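PDB 2G5G: putative lipoprotein, which binds two heme groups stacked face to face in a dimer and probably takes part in bacterial heme transport. Local coordinates for residues V44-E49 with K241-V246. Residues are numbered along the deposited sequence; the frame is centred on the assembly and turned at random.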
# COMPACT_ATOMS: atom_id res chain seq x y z
N VAL A 44 1.50 32.95 -4.68
CA VAL A 44 1.69 31.58 -4.21
C VAL A 44 3.20 31.31 -4.12
O VAL A 44 3.93 31.43 -5.12
CB VAL A 44 1.07 30.56 -5.18
CG1 VAL A 44 1.33 29.14 -4.70
CG2 VAL A 44 -0.46 30.84 -5.37
N ILE A 45 3.65 30.90 -2.96
CA ILE A 45 5.06 30.59 -2.77
C ILE A 45 5.11 29.10 -2.46
O ILE A 45 4.54 28.65 -1.47
CB ILE A 45 5.70 31.40 -1.60
CG1 ILE A 45 5.69 32.89 -1.92
CG2 ILE A 45 7.15 30.94 -1.34
CD1 ILE A 45 5.57 33.80 -0.67
N LEU A 46 5.75 28.33 -3.33
CA LEU A 46 5.97 26.92 -3.02
C LEU A 46 7.35 26.69 -2.40
O LEU A 46 8.34 27.16 -2.93
CB LEU A 46 5.80 26.02 -4.25
CG LEU A 46 4.45 25.95 -4.95
CD1 LEU A 46 4.32 27.15 -5.82
CD2 LEU A 46 4.41 24.69 -5.81
N LEU A 47 7.38 25.98 -1.27
CA LEU A 47 8.62 25.70 -0.51
C LEU A 47 8.81 24.20 -0.46
O LEU A 47 8.04 23.47 0.21
CB LEU A 47 8.50 26.21 0.92
CG LEU A 47 9.67 26.91 1.62
CD1 LEU A 47 9.55 26.86 3.14
CD2 LEU A 47 11.11 26.68 1.10
N GLY A 48 9.82 23.72 -1.20
CA GLY A 48 10.09 22.30 -1.34
C GLY A 48 11.11 21.85 -0.30
O GLY A 48 12.11 22.53 -0.10
N GLU A 49 10.83 20.71 0.33
CA GLU A 49 11.67 20.18 1.40
C GLU A 49 11.96 18.68 1.21
O GLU A 49 11.27 17.98 0.46
CB GLU A 49 11.01 20.42 2.77
CG GLU A 49 9.73 19.58 2.97
CD GLU A 49 9.43 19.23 4.45
OE1 GLU A 49 10.05 19.78 5.37
OE2 GLU A 49 8.56 18.36 4.65
N LYS A 241 -2.33 34.11 -11.05
CA LYS A 241 -1.53 34.37 -9.84
C LYS A 241 -0.06 34.30 -10.16
O LYS A 241 0.38 33.48 -11.01
CB LYS A 241 -1.84 33.36 -8.72
CG LYS A 241 -3.19 33.61 -8.02
CD LYS A 241 -3.36 32.73 -6.81
CE LYS A 241 -4.64 33.08 -6.01
NZ LYS A 241 -4.65 32.10 -4.85
N LYS A 242 0.72 35.13 -9.49
CA LYS A 242 2.18 35.03 -9.62
C LYS A 242 2.67 33.91 -8.72
O LYS A 242 2.46 33.94 -7.50
CB LYS A 242 2.84 36.34 -9.24
CG LYS A 242 2.43 37.48 -10.22
CD LYS A 242 2.79 38.83 -9.63
CE LYS A 242 2.33 39.97 -10.55
NZ LYS A 242 0.82 39.95 -10.71
N ILE A 243 3.33 32.94 -9.34
CA ILE A 243 3.80 31.73 -8.67
C ILE A 243 5.33 31.77 -8.54
O ILE A 243 6.04 32.01 -9.53
CB ILE A 243 3.45 30.45 -9.50
CG1 ILE A 243 1.98 30.46 -10.04
CG2 ILE A 243 3.75 29.19 -8.67
CD1 ILE A 243 0.85 30.67 -8.90
N VAL A 244 5.85 31.45 -7.36
CA VAL A 244 7.31 31.36 -7.15
C VAL A 244 7.63 30.09 -6.36
O VAL A 244 6.91 29.72 -5.41
CB VAL A 244 7.93 32.62 -6.47
CG1 VAL A 244 7.39 32.80 -5.04
CG2 VAL A 244 9.45 32.53 -6.47
N VAL A 245 8.71 29.43 -6.77
CA VAL A 245 9.09 28.14 -6.21
C VAL A 245 10.47 28.25 -5.61
O VAL A 245 11.43 28.68 -6.28
CB VAL A 245 9.08 27.00 -7.27
CG1 VAL A 245 9.46 25.65 -6.60
CG2 VAL A 245 7.72 26.92 -8.02
N VAL A 246 10.56 27.89 -4.33
CA VAL A 246 11.82 27.90 -3.60
C VAL A 246 12.11 26.50 -3.15
O VAL A 246 11.32 25.89 -2.40
CB VAL A 246 11.78 28.81 -2.36
CG1 VAL A 246 13.17 28.75 -1.60
CG2 VAL A 246 11.47 30.25 -2.74
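V44, L46 and G48 on one strand meet K242, V244 and V246 on the neighbouring segment in a ladder of five backbone hydrogen bonds that illustrates parallel pairing. V44 N starts it at K242 O, just before the second strand; V44 O then takes V244 N, V244 O takes L46 N, L46 O takes V246 N at 2.7 Å and 176°, and V246 O takes G48 N. Side chains pack on both faces. On one, L46 CD1 reaches diagonally to I243 CG2 at 3.6 Å and more loosely to V245 CG2, of its register partner, at 4.1 Å. I243 runs beside V44, its CD1 3.7 Å from V44 CB, while the K241 side chain crosses that of V44 at about a right angle, its CD 3.7 Å from V44 CG2. On the other face, V244 CG1, set between its own backbone N and carbonyl carbon (chi1 65°), lies 3.6 Å from I45 CG1, and L47 CD2 lies 4.0 Å from V246 CG1. The two strands are central neighbours in the mixed sheet of this ChaN-family, alpha/beta domain, and about half of the 191 residues between them are helical. Strand 214-220 bonds the other edge of 44-49 through I45 and L47. Helix 230-236 covers L46, I243 and V245, whereas helix 54-73 packs on I45 and L47 across the sheet. At the start of the pair, D43 OD2 accepts K242 N, and the extended K241 chain carries NZ to the carbonyls of L208 and H211.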